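Local coordinates for cellulase (Uncultured bacterium, PDB 3WX5), which probably hydrolyses internal beta-1,4-glucosidic bonds of cellulose as a family 12 endoglucanase, at residues T47-E52 and V73-A78; M143-W148 and E224-G229; N40-A45 and A65-G70. All coordinates share one frame; numbering follows the deposited sequence.

Contact 1 (T47-E52 and V73-A78)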
ATOM      1  N   THR A  47      12.070 -15.701  -5.267  1.00 13.09           N
ATOM      2  CA  THR A  47      11.830 -16.446  -4.002  1.00 14.47           C
ATOM      3  C   THR A  47      10.356 -16.727  -3.662  1.00 15.51           C
ATOM      4  O   THR A  47       9.447 -15.953  -3.992  1.00 15.19           O
ATOM      5  CB  THR A  47      12.562 -15.804  -2.796  1.00 14.96           C
ATOM      6  OG1 THR A  47      12.408 -14.368  -2.841  1.00 13.71           O
ATOM      7  CG2 THR A  47      14.049 -16.120  -2.893  1.00 14.83           C
ATOM      8  N   ALA A  48      10.127 -17.829  -2.949  1.00 14.09           N
ATOM      9  CA  ALA A  48       8.788 -18.319  -2.730  1.00 14.09           C
ATOM     10  C   ALA A  48       8.043 -17.512  -1.656  1.00 13.17           C
ATOM     11  O   ALA A  48       8.598 -17.163  -0.603  1.00 14.27           O
ATOM     12  CB  ALA A  48       8.825 -19.815  -2.350  1.00 15.85           C
ATOM     13  N   GLN A  49       6.748 -17.375  -1.873  1.00 12.12           N
ATOM     14  CA  GLN A  49       5.861 -16.743  -0.887  1.00 11.48           C
ATOM     15  C   GLN A  49       4.451 -17.269  -1.054  1.00 13.21           C
ATOM     16  O   GLN A  49       3.936 -17.314  -2.173  1.00 13.30           O
ATOM     17  CB  GLN A  49       5.867 -15.221  -1.090  1.00 12.31           C
ATOM     18  CG  GLN A  49       4.967 -14.455  -0.138  1.00 11.06           C
ATOM     19  CD  GLN A  49       4.885 -12.980  -0.551  1.00 13.60           C
ATOM     20  OE1 GLN A  49       5.872 -12.260  -0.500  1.00 12.69           O
ATOM     21  NE2 GLN A  49       3.750 -12.588  -1.095  1.00  9.40           N
ATOM     22  N   CYS A  50       3.807 -17.580   0.064  1.00 12.98           N
ATOM     23  CA  CYS A  50       2.381 -17.898   0.070  1.00 15.52           C
ATOM     24  C   CYS A  50       1.638 -17.012   1.049  1.00 14.61           C
ATOM     25  O   CYS A  50       2.154 -16.687   2.107  1.00 13.56           O
ATOM     26  CB  CYS A  50       2.143 -19.359   0.471  1.00 14.91           C
ATOM     27  SG  CYS A  50       2.971 -20.532  -0.652  1.00 19.88           S
ATOM     28  N   ILE A  51       0.411 -16.639   0.694  1.00 12.65           N
ATOM     29  CA  ILE A  51      -0.484 -16.000   1.661  1.00 13.15           C
ATOM     30  C   ILE A  51      -1.786 -16.785   1.786  1.00 15.94           C
ATOM     31  O   ILE A  51      -2.350 -17.236   0.775  1.00 16.45           O
ATOM     32  CB  ILE A  51      -0.798 -14.524   1.275  1.00 13.44           C
ATOM     33  CG1 ILE A  51      -1.328 -14.415  -0.163  1.00 13.18           C
ATOM     34  CG2 ILE A  51       0.487 -13.675   1.439  1.00 13.98           C
ATOM     35  CD1 ILE A  51      -1.659 -12.949  -0.612  1.00 15.54           C
ATOM     36  N   GLU A  52      -2.308 -16.847   3.004  1.00 14.48           N
ATOM     37  CA  GLU A  52      -3.615 -17.437   3.235  1.00 15.48           C
ATOM     38  C   GLU A  52      -4.643 -16.322   3.376  1.00 16.87           C
ATOM     39  O   GLU A  52      -4.501 -15.453   4.241  1.00 16.14           O
ATOM     40  CB  GLU A  52      -3.576 -18.315   4.491  1.00 16.15           C
ATOM     41  CG  GLU A  52      -4.935 -18.875   4.888  1.00 21.22           C
ATOM     42  CD  GLU A  52      -4.832 -19.798   6.102  1.00 32.76           C
ATOM     43  OE1 GLU A  52      -4.466 -20.966   5.905  1.00 33.09           O
ATOM     44  OE2 GLU A  52      -4.972 -19.323   7.255  1.00 39.96           O
ATOM     45  N   VAL A  73      13.371  -4.409  -2.461  1.00 11.27           N
ATOM     46  CA  VAL A  73      12.091  -5.054  -2.099  1.00 12.14           C
ATOM     47  C   VAL A  73      11.818  -6.286  -2.979  1.00 13.88           C
ATOM     48  O   VAL A  73      11.905  -6.222  -4.213  1.00 13.24           O
ATOM     49  CB  VAL A  73      10.915  -4.088  -2.193  1.00 14.11           C
ATOM     50  CG1 VAL A  73       9.579  -4.833  -1.933  1.00  9.65           C
ATOM     51  CG2 VAL A  73      11.094  -2.917  -1.188  1.00 10.08           C
ATOM     52  N   ALA A  74      11.559  -7.420  -2.333  1.00 12.49           N
ATOM     53  CA  ALA A  74      11.244  -8.665  -3.028  1.00 10.57           C
ATOM     54  C   ALA A  74       9.773  -8.754  -3.410  1.00 11.82           C
ATOM     55  O   ALA A  74       9.445  -9.370  -4.415  1.00 10.88           O
ATOM     56  CB  ALA A  74      11.609  -9.884  -2.141  1.00 11.25           C
ATOM     57  N   ALA A  75       8.889  -8.195  -2.577  1.00 10.85           N
ATOM     58  CA  ALA A  75       7.447  -8.501  -2.662  1.00 11.70           C
ATOM     59  C   ALA A  75       6.679  -7.428  -1.907  1.00 11.90           C
ATOM     60  O   ALA A  75       7.185  -6.857  -0.942  1.00 10.85           O
ATOM     61  CB  ALA A  75       7.137  -9.873  -2.000  1.00 11.11           C
ATOM     62  N   TYR A  76       5.419  -7.262  -2.276  1.00 10.62           N
ATOM     63  CA  TYR A  76       4.483  -6.434  -1.512  1.00 11.27           C
ATOM     64  C   TYR A  76       3.099  -7.107  -1.573  1.00 11.06           C
ATOM     65  O   TYR A  76       2.202  -6.660  -2.286  1.00 10.05           O
ATOM     66  CB  TYR A  76       4.467  -5.023  -2.110  1.00 10.33           C
ATOM     67  CG  TYR A  76       3.502  -4.040  -1.428  1.00 10.73           C
ATOM     68  CD1 TYR A  76       3.639  -3.694  -0.083  1.00  7.86           C
ATOM     69  CD2 TYR A  76       2.467  -3.453  -2.152  1.00 11.64           C
ATOM     70  CE1 TYR A  76       2.763  -2.742   0.525  1.00 10.15           C
ATOM     71  CE2 TYR A  76       1.582  -2.535  -1.559  1.00 10.50           C
ATOM     72  CZ  TYR A  76       1.720  -2.193  -0.232  1.00 10.22           C
ATOM     73  OH  TYR A  76       0.802  -1.322   0.342  1.00 10.46           O
ATOM     74  N   PRO A  77       2.948  -8.246  -0.875  1.00 11.93           N
ATOM     75  CA  PRO A  77       1.596  -8.804  -0.673  1.00 12.13           C
ATOM     76  C   PRO A  77       0.682  -7.736  -0.054  1.00 12.21           C
ATOM     77  O   PRO A  77       1.103  -7.025   0.872  1.00 11.07           O
ATOM     78  CB  PRO A  77       1.823  -9.941   0.335  1.00 11.35           C
ATOM     79  CG  PRO A  77       3.127  -9.547   1.063  1.00 10.81           C
ATOM     80  CD  PRO A  77       3.965  -8.872  -0.007  1.00 11.14           C
ATOM     81  N   ALA A  78      -0.493  -7.534  -0.639  1.00  9.60           N
ATOM     82  CA  ALA A  78      -1.280  -6.329  -0.352  1.00  9.89           C
ATOM     83  C   ALA A  78      -2.767  -6.530  -0.631  1.00 11.41           C
ATOM     84  O   ALA A  78      -3.138  -7.408  -1.387  1.00 11.95           O
ATOM     85  CB  ALA A  78      -0.759  -5.149  -1.198  1.00  9.57           C
TER
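The flat amide of Gln49 meets Ala75 and Pro77. Its OE1 lies only 3.1 Å from Ala75 CB, a tight oxygen-methyl contact, while NE2 lies over one side of the proline ring, 3.6 Å from Pro77 CB and 3.8 Å from Pro77 CG. The amide is tilted by roughly 25° from the ring plane, with OE1 at the Ala75 end and NE2 toward Pro77. One residue pair further along, Ile51 touches Pro77 more lightly: the branch methyl CG2 is 4.1 Å from Pro77 CB, so this ring carbon is approached by both an amide nitrogen and a methyl. CG of Gln49 stands opposite the backbone N (chi1 179°) and the chain runs on straight (chi2 -172°), which carries the amide across the gap. The contact spans the two layers of the beta-jelly-roll sandwich of family 12: strand 49-54 belongs to the six-stranded antiparallel sheet, and 73-78 leads into strand 78-80 of the other sheet. Ala74 and Ala75 together face Leu225 in a classic beta bulge, and the methyl of Ala75 points to the glutamine. No hydrogen bond crosses between 47-52 and 73-78; the buried amide is gripped at both ends, OE1 by His67 NE2 and NE2 by Asn40 OD1, which fixes its rotation. A leucine in place of Gln49 would probably leave the His67 and Asn40 polar atoms without these mates in a buried setting. Behind the strand, Cys50 is tied to Cys23 by a disulfide, while on the far side of the loop Tyr76 turns away and its hydroxyl bonds the carbonyl of Ala121.

Contact 2 (M143-W148 and E224-G229); sequences MIWLNW and ELWEGG
A thioether lies against a carboxylate here: the methyl CE of Met143 sits over the flat of the Glu224 carboxylate, 3.5 Å from Glu224 CD, and Met143 SD follows, 3.6 Å from Glu224 OE1. The two side chains come from opposite directions. A bend about the last torsion of the methionine (chi3 76°) turns the methyl toward the glutamate, whose own chain is extended and presents the carboxylate to it. Trp145 closes another side. Its CZ2 approaches Glu224 OE1 at 3.7 Å, and the indole and carboxylate planes stand 77° apart, nearly perpendicular. The same indole gives a weak hydrogen bond from NE1 to Met143 SD, 3.5 Å long and fairly straight at 162°, so that methionine and tryptophan, two apart on one strand, are linked beside the acid. At its far corner Trp145 CH2 meets Trp226 CH2 at 3.9 Å, the two indoles pointing at each other from opposite directions without stacking. Strands 140-149 and 215-225 both flank strand 117-127 in the mixed sheet of the jelly roll, and Asn119 on that intervening strand hydrogen-bonds Glu224 OE1 through its ND2. Glutamates on the concave sheet serve as the catalytic pair in family 12; the position of Glu224 is consistent with one of them, probably the acid/base. Met143 and Trp145 offer the carboxylate only packing, a methyl, a sulfur and an indole, while Asn119 ND2 supplies the polar contact at OE1; together they limit how the group can turn.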
ATOM      1  N   MET A 143       3.456   6.404  -0.158  1.00  9.55           N
ATOM      2  CA  MET A 143       3.466   5.356   0.850  1.00  9.65           C
ATOM      3  C   MET A 143       3.248   5.950   2.247  1.00 11.29           C
ATOM      4  O   MET A 143       3.705   7.057   2.541  1.00 10.71           O
ATOM      5  CB  MET A 143       4.803   4.600   0.849  1.00 10.88           C
ATOM      6  CG  MET A 143       5.232   4.015  -0.495  1.00 10.72           C
ATOM      7  SD  MET A 143       6.327   2.565  -0.248  1.00 12.05           S
ATOM      8  CE  MET A 143       5.165   1.253   0.233  1.00  9.78           C
ATOM      9  N   ILE A 144       2.711   5.122   3.139  1.00  9.71           N
ATOM     10  CA  ILE A 144       2.544   5.513   4.538  1.00 10.07           C
ATOM     11  C   ILE A 144       2.995   4.339   5.369  1.00  9.66           C
ATOM     12  O   ILE A 144       2.321   3.306   5.382  1.00 11.71           O
ATOM     13  CB  ILE A 144       1.090   5.819   4.880  1.00  9.28           C
ATOM     14  CG1 ILE A 144       0.583   6.966   3.993  1.00  8.73           C
ATOM     15  CG2 ILE A 144       0.992   6.240   6.364  1.00 11.96           C
ATOM     16  CD1 ILE A 144      -0.929   7.207   4.055  1.00  9.06           C
ATOM     17  N   TRP A 145       4.174   4.471   5.982  1.00  7.79           N
ATOM     18  CA  TRP A 145       4.808   3.355   6.687  1.00 10.52           C
ATOM     19  C   TRP A 145       4.384   3.416   8.157  1.00 11.27           C
ATOM     20  O   TRP A 145       4.618   4.417   8.830  1.00 11.40           O
ATOM     21  CB  TRP A 145       6.341   3.470   6.625  1.00 10.01           C
ATOM     22  CG  TRP A 145       6.988   3.231   5.256  1.00  9.05           C
ATOM     23  CD1 TRP A 145       6.444   3.479   4.013  1.00 12.51           C
ATOM     24  CD2 TRP A 145       8.308   2.712   5.022  1.00  9.24           C
ATOM     25  NE1 TRP A 145       7.346   3.104   3.023  1.00 11.65           N
ATOM     26  CE2 TRP A 145       8.509   2.679   3.620  1.00 12.26           C
ATOM     27  CE3 TRP A 145       9.362   2.319   5.869  1.00 13.96           C
ATOM     28  CZ2 TRP A 145       9.685   2.181   3.043  1.00  8.24           C
ATOM     29  CZ3 TRP A 145      10.566   1.866   5.294  1.00  9.98           C
ATOM     30  CH2 TRP A 145      10.719   1.822   3.895  1.00  9.61           C
ATOM     31  N   LEU A 146       3.781   2.336   8.646  1.00 11.61           N
ATOM     32  CA  LEU A 146       3.227   2.291  10.001  1.00 11.09           C
ATOM     33  C   LEU A 146       4.089   1.486  10.964  1.00 12.09           C
ATOM     34  O   LEU A 146       4.081   1.728  12.178  1.00 12.18           O
ATOM     35  CB  LEU A 146       1.816   1.686   9.977  1.00 13.22           C
ATOM     36  CG  LEU A 146       0.840   2.456   9.080  1.00 12.81           C
ATOM     37  CD1 LEU A 146      -0.458   1.687   8.987  1.00 15.16           C
ATOM     38  CD2 LEU A 146       0.602   3.898   9.620  1.00 12.71           C
ATOM     39  N   ASN A 147       4.844   0.534  10.422  1.00 12.02           N
ATOM     40  CA  ASN A 147       5.620  -0.392  11.253  1.00 12.48           C
ATOM     41  C   ASN A 147       6.654  -1.092  10.341  1.00 11.92           C
ATOM     42  O   ASN A 147       6.594  -0.977   9.119  1.00 11.53           O
ATOM     43  CB  ASN A 147       4.667  -1.421  11.922  1.00 12.45           C
ATOM     44  CG  ASN A 147       5.148  -1.877  13.297  1.00 15.82           C
ATOM     45  OD1 ASN A 147       4.348  -2.052  14.252  1.00 18.38           O
ATOM     46  ND2 ASN A 147       6.445  -2.097  13.411  1.00  9.55           N
ATOM     47  N   TRP A 148       7.686  -1.671  10.931  1.00 13.29           N
ATOM     48  CA  TRP A 148       8.808  -2.211  10.142  1.00 10.79           C
ATOM     49  C   TRP A 148       9.776  -2.923  11.076  1.00 13.99           C
ATOM     50  O   TRP A 148       9.653  -2.828  12.295  1.00 11.38           O
ATOM     51  CB  TRP A 148       9.559  -1.079   9.417  1.00 11.46           C
ATOM     52  CG  TRP A 148      10.174  -0.092  10.378  1.00  8.39           C
ATOM     53  CD1 TRP A 148      11.389  -0.204  11.022  1.00 14.25           C
ATOM     54  CD2 TRP A 148       9.601   1.141  10.814  1.00 12.30           C
ATOM     55  NE1 TRP A 148      11.602   0.894  11.827  1.00 11.14           N
ATOM     56  CE2 TRP A 148      10.506   1.720  11.740  1.00 13.68           C
ATOM     57  CE3 TRP A 148       8.388   1.792  10.549  1.00 11.86           C
ATOM     58  CZ2 TRP A 148      10.228   2.910  12.408  1.00 15.27           C
ATOM     59  CZ3 TRP A 148       8.101   2.969  11.229  1.00 16.37           C
ATOM     60  CH2 TRP A 148       9.022   3.508  12.163  1.00 11.61           C
ATOM     61  N   GLU A 224       5.945  -4.464   2.546  1.00  9.05           N
ATOM     62  CA  GLU A 224       7.088  -4.647   1.659  1.00  9.50           C
ATOM     63  C   GLU A 224       8.056  -5.611   2.329  1.00 11.20           C
ATOM     64  O   GLU A 224       8.474  -5.399   3.472  1.00  9.48           O
ATOM     65  CB  GLU A 224       7.777  -3.322   1.317  1.00 11.29           C
ATOM     66  CG  GLU A 224       6.890  -2.340   0.536  1.00 12.91           C
ATOM     67  CD  GLU A 224       7.682  -1.162  -0.024  1.00 16.77           C
ATOM     68  OE1 GLU A 224       8.231  -0.359   0.764  1.00 13.32           O
ATOM     69  OE2 GLU A 224       7.805  -1.068  -1.260  1.00 15.47           O
ATOM     70  N   LEU A 225       8.465  -6.644   1.600  1.00  9.04           N
ATOM     71  CA  LEU A 225       9.341  -7.654   2.188  1.00 10.49           C
ATOM     72  C   LEU A 225      10.722  -7.579   1.528  1.00 11.36           C
ATOM     73  O   LEU A 225      10.826  -7.649   0.311  1.00 10.85           O
ATOM     74  CB  LEU A 225       8.737  -9.041   1.977  1.00 10.42           C
ATOM     75  CG  LEU A 225       7.334  -9.197   2.561  1.00 14.49           C
ATOM     76  CD1 LEU A 225       6.825 -10.592   2.297  1.00 11.13           C
ATOM     77  CD2 LEU A 225       7.322  -8.840   4.065  1.00 14.43           C
ATOM     78  N   TRP A 226      11.775  -7.390   2.332  1.00  9.88           N
ATOM     79  CA  TRP A 226      13.133  -7.550   1.831  1.00  9.64           C
ATOM     80  C   TRP A 226      13.688  -8.937   2.210  1.00 12.33           C
ATOM     81  O   TRP A 226      14.417  -9.560   1.440  1.00 11.92           O
ATOM     82  CB  TRP A 226      14.059  -6.480   2.397  1.00 10.64           C
ATOM     83  CG  TRP A 226      13.838  -5.068   1.861  1.00  9.03           C
ATOM     84  CD1 TRP A 226      14.627  -4.399   0.964  1.00  8.83           C
ATOM     85  CD2 TRP A 226      12.884  -4.117   2.343  1.00  7.81           C
ATOM     86  NE1 TRP A 226      14.191  -3.096   0.827  1.00  9.63           N
ATOM     87  CE2 TRP A 226      13.140  -2.895   1.687  1.00  9.15           C
ATOM     88  CE3 TRP A 226      11.804  -4.194   3.235  1.00  8.73           C
ATOM     89  CZ2 TRP A 226      12.351  -1.760   1.880  1.00 10.18           C
ATOM     90  CZ3 TRP A 226      11.031  -3.045   3.439  1.00  8.69           C
ATOM     91  CH2 TRP A 226      11.334  -1.843   2.783  1.00 12.25           C
ATOM     92  N   GLU A 227      13.362  -9.392   3.425  1.00 10.99           N
ATOM     93  CA  GLU A 227      13.930 -10.634   3.954  1.00 14.67           C
ATOM     94  C   GLU A 227      12.851 -11.275   4.814  1.00 14.24           C
ATOM     95  O   GLU A 227      12.306 -10.624   5.701  1.00 12.66           O
ATOM     96  CB  GLU A 227      15.156 -10.303   4.805  1.00 14.38           C
ATOM     97  CG  GLU A 227      16.213 -11.387   4.911  1.00 27.19           C
ATOM     98  CD  GLU A 227      17.542 -10.773   5.378  1.00 35.77           C
ATOM     99  OE1 GLU A 227      17.571 -10.310   6.522  1.00 32.28           O
ATOM    100  OE2 GLU A 227      18.453 -10.520   4.548  1.00 41.20           O
ATOM    101  N   GLY A 228      12.484 -12.517   4.508  1.00 14.06           N
ATOM    102  CA  GLY A 228      11.491 -13.217   5.347  1.00 13.35           C
ATOM    103  C   GLY A 228      10.088 -12.647   5.251  1.00 14.72           C
ATOM    104  O   GLY A 228       9.677 -12.151   4.197  1.00 13.92           O
ATOM    105  N   GLY A 229       9.349 -12.694   6.359  1.00 14.04           N
ATOM    106  CA  GLY A 229       7.983 -12.171   6.364  1.00 15.82           C
ATOM    107  C   GLY A 229       6.936 -13.132   6.918  1.00 14.64           C
ATOM    108  O   GLY A 229       5.800 -12.736   7.199  1.00 13.32           O
TER

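Contact 3 (N40-A45 and A65-G70); sequences NNVWGA and AEHSNG
The imidazole of His67 takes Val42 CG1 obliquely, at 3.7 Å from His67 CE1, and the flat amide of Asn69 lies against the Gly44 carbonyl and the Ala45 methyl: Asn69 CG is 3.9 Å from Gly44 O and 4.1 Å from Ala45 CB. Which end of that amide is oxygen and which is nitrogen is doubtful. The histidine ring is turned into the contact by its first torsion, CG opposite the carbonyl carbon (chi1 -53°), and its ND1, next to CE1, is hydrogen-bonded to Thr47 OG1. Both segments are loops of the family 12 jelly roll, 40-45 leaving strand 36-39 of the mixed sheet and 65-70 leaving strand 60-65 of the six-stranded one, so the contact stitches together chain crossing between the layers. Val42 is the centre of an inverse gamma turn, closed weakly by Trp43 N to Asn41 O at 3.0 Å; within this turn the valine side chain points at the histidine. Arg25 bonds the carbonyl of Val42, fastening the back of this loop. A side chain at Gly44 would crowd the Trp43 ring. The Gly44 backbone is hydrogen-bonded with Ala74 of the adjoining loop.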
ATOM      1  N   ASN A  40      -0.655 -11.497  -4.163  1.00 12.62           N
ATOM      2  CA  ASN A  40       0.579 -12.025  -3.605  1.00 12.35           C
ATOM      3  C   ASN A  40       1.744 -11.117  -3.986  1.00 11.87           C
ATOM      4  O   ASN A  40       2.582 -10.751  -3.136  1.00 12.32           O
ATOM      5  CB  ASN A  40       0.813 -13.475  -4.084  1.00 12.83           C
ATOM      6  CG  ASN A  40       1.697 -14.281  -3.134  1.00 13.50           C
ATOM      7  OD1 ASN A  40       1.685 -14.076  -1.918  1.00 13.56           O
ATOM      8  ND2 ASN A  40       2.435 -15.251  -3.693  1.00 11.92           N
ATOM      9  N   ASN A  41       1.796 -10.755  -5.254  1.00 10.77           N
ATOM     10  CA  ASN A  41       2.592  -9.614  -5.710  1.00 12.16           C
ATOM     11  C   ASN A  41       4.079  -9.721  -5.354  1.00 13.37           C
ATOM     12  O   ASN A  41       4.661  -8.785  -4.775  1.00 13.67           O
ATOM     13  CB  ASN A  41       1.996  -8.308  -5.138  1.00 11.77           C
ATOM     14  CG  ASN A  41       2.567  -7.051  -5.815  1.00 14.78           C
ATOM     15  OD1 ASN A  41       2.941  -7.081  -6.995  1.00 13.80           O
ATOM     16  ND2 ASN A  41       2.605  -5.935  -5.075  1.00  9.12           N
ATOM     17  N   VAL A  42       4.712 -10.832  -5.745  1.00 13.02           N
ATOM     18  CA  VAL A  42       6.153 -11.010  -5.556  1.00 13.37           C
ATOM     19  C   VAL A  42       6.904 -10.355  -6.729  1.00 15.20           C
ATOM     20  O   VAL A  42       7.468 -11.027  -7.598  1.00 13.71           O
ATOM     21  CB  VAL A  42       6.536 -12.513  -5.360  1.00 14.44           C
ATOM     22  CG1 VAL A  42       8.014 -12.646  -4.891  1.00 11.52           C
ATOM     23  CG2 VAL A  42       5.599 -13.124  -4.276  1.00 15.33           C
ATOM     24  N   TRP A  43       6.894  -9.020  -6.741  1.00 16.26           N
ATOM     25  CA  TRP A  43       7.309  -8.275  -7.923  1.00 16.55           C
ATOM     26  C   TRP A  43       8.822  -8.137  -8.094  1.00 15.68           C
ATOM     27  O   TRP A  43       9.299  -7.950  -9.205  1.00 17.20           O
ATOM     28  CB  TRP A  43       6.608  -6.909  -7.983  1.00 16.42           C
ATOM     29  CG  TRP A  43       6.954  -5.990  -6.864  1.00 16.88           C
ATOM     30  CD1 TRP A  43       6.201  -5.721  -5.735  1.00 15.41           C
ATOM     31  CD2 TRP A  43       8.121  -5.164  -6.774  1.00 14.98           C
ATOM     32  NE1 TRP A  43       6.858  -4.785  -4.947  1.00 14.38           N
ATOM     33  CE2 TRP A  43       8.015  -4.411  -5.580  1.00 14.73           C
ATOM     34  CE3 TRP A  43       9.220  -4.945  -7.617  1.00 16.98           C
ATOM     35  CZ2 TRP A  43       9.012  -3.512  -5.171  1.00 14.45           C
ATOM     36  CZ3 TRP A  43      10.208  -4.060  -7.207  1.00 14.50           C
ATOM     37  CH2 TRP A  43      10.090  -3.344  -6.002  1.00 18.62           C
ATOM     38  N   GLY A  44       9.581  -8.302  -7.009  1.00 13.86           N
ATOM     39  CA  GLY A  44      10.993  -7.972  -7.003  1.00 15.37           C
ATOM     40  C   GLY A  44      11.979  -9.125  -6.827  1.00 14.96           C
ATOM     41  O   GLY A  44      13.175  -8.887  -6.635  1.00 16.22           O
ATOM     42  N   ALA A  45      11.481 -10.360  -6.864  1.00 14.98           N
ATOM     43  CA  ALA A  45      12.306 -11.569  -6.693  1.00 13.69           C
ATOM     44  C   ALA A  45      11.631 -12.824  -7.220  1.00 15.72           C
ATOM     45  O   ALA A  45      10.452 -12.792  -7.572  1.00 16.71           O
ATOM     46  CB  ALA A  45      12.684 -11.773  -5.196  1.00 14.17           C
ATOM     47  N   ALA A  65       7.467 -17.227   3.377  1.00 14.65           N
ATOM     48  CA  ALA A  65       8.202 -16.130   2.765  1.00 15.23           C
ATOM     49  C   ALA A  65       9.693 -16.369   2.816  1.00 13.86           C
ATOM     50  O   ALA A  65      10.321 -16.184   3.842  1.00 16.18           O
ATOM     51  CB  ALA A  65       7.842 -14.780   3.444  1.00 14.64           C
ATOM     52  N   GLU A  66      10.259 -16.787   1.695  1.00 15.11           N
ATOM     53  CA  GLU A  66      11.658 -17.148   1.674  1.00 16.48           C
ATOM     54  C   GLU A  66      12.582 -16.102   1.085  1.00 17.12           C
ATOM     55  O   GLU A  66      13.681 -16.418   0.627  1.00 15.27           O
ATOM     56  CB  GLU A  66      11.820 -18.491   0.980  1.00 16.50           C
ATOM     57  CG  GLU A  66      11.094 -19.552   1.797  1.00 22.11           C
ATOM     58  CD  GLU A  66      11.111 -20.908   1.141  1.00 34.20           C
ATOM     59  OE1 GLU A  66      11.660 -21.024   0.014  1.00 33.29           O
ATOM     60  OE2 GLU A  66      10.612 -21.862   1.779  1.00 34.01           O
ATOM     61  N   HIS A  67      12.224 -14.835   1.254  1.00 14.18           N
ATOM     62  CA  HIS A  67      12.946 -13.788   0.561  1.00 12.59           C
ATOM     63  C   HIS A  67      14.259 -13.505   1.243  1.00 12.06           C
ATOM     64  O   HIS A  67      14.357 -13.536   2.486  1.00 12.28           O
ATOM     65  CB  HIS A  67      12.105 -12.511   0.493  1.00 12.51           C
ATOM     66  CG  HIS A  67      10.747 -12.731  -0.069  1.00 11.50           C
ATOM     67  ND1 HIS A  67      10.549 -13.346  -1.284  1.00 14.45           N
ATOM     68  CD2 HIS A  67       9.515 -12.495   0.445  1.00  7.79           C
ATOM     69  CE1 HIS A  67       9.250 -13.489  -1.493  1.00 12.31           C
ATOM     70  NE2 HIS A  67       8.600 -12.910  -0.496  1.00 10.99           N
ATOM     71  N   SER A  68      15.277 -13.223   0.436  1.00 10.60           N
ATOM     72  CA  SER A  68      16.529 -12.696   0.979  1.00 14.00           C
ATOM     73  C   SER A  68      17.178 -11.848  -0.102  1.00 14.52           C
ATOM     74  O   SER A  68      18.040 -12.335  -0.855  1.00 14.34           O
ATOM     75  CB  SER A  68      17.479 -13.829   1.399  1.00 14.81           C
ATOM     76  OG  SER A  68      18.653 -13.285   2.039  1.00 16.62           O
ATOM     77  N   ASN A  69      16.702 -10.615  -0.222  1.00 12.92           N
ATOM     78  CA  ASN A  69      16.816  -9.850  -1.477  1.00 12.81           C
ATOM     79  C   ASN A  69      17.729  -8.657  -1.306  1.00 11.03           C
ATOM     80  O   ASN A  69      17.697  -7.712  -2.102  1.00 12.67           O
ATOM     81  CB  ASN A  69      15.431  -9.390  -1.920  1.00 12.38           C
ATOM     82  CG  ASN A  69      15.306  -9.229  -3.433  1.00 18.91           C
ATOM     83  OD1 ASN A  69      14.598  -8.328  -3.930  1.00 17.72           O
ATOM     84  ND2 ASN A  69      15.940 -10.124  -4.170  1.00 16.08           N
ATOM     85  N   GLY A  70      18.618  -8.709  -0.314  1.00 11.14           N
ATOM     86  CA  GLY A  70      19.492  -7.556  -0.094  1.00 11.32           C
ATOM     87  C   GLY A  70      18.667  -6.325   0.247  1.00 11.10           C
ATOM     88  O   GLY A  70      17.726  -6.410   1.049  1.00 10.86           O
TER

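Contacts 1 and 3 are close neighbours, centres about 6 Å apart, and their segments alternate along the chain in the order 40-45, 47-52, 65-70, 73-78; contact 2 comes after both, with centres about 11 Å from contact 1 and 12 Å from contact 3. The segment 224-229 joins all three: Leu225 makes probable backbone bonds to Ala74 and Ala75, while Trp226 and Gly228 make them to Asn69 and His67. Contact 2 belongs to the mixed sheet, whereas contacts 1 and 3 bring the six-stranded sheet and its loops up to it. The loops 65-70 and 73-78 thus pack beside the probable active-site strand, linking the two layers next to it.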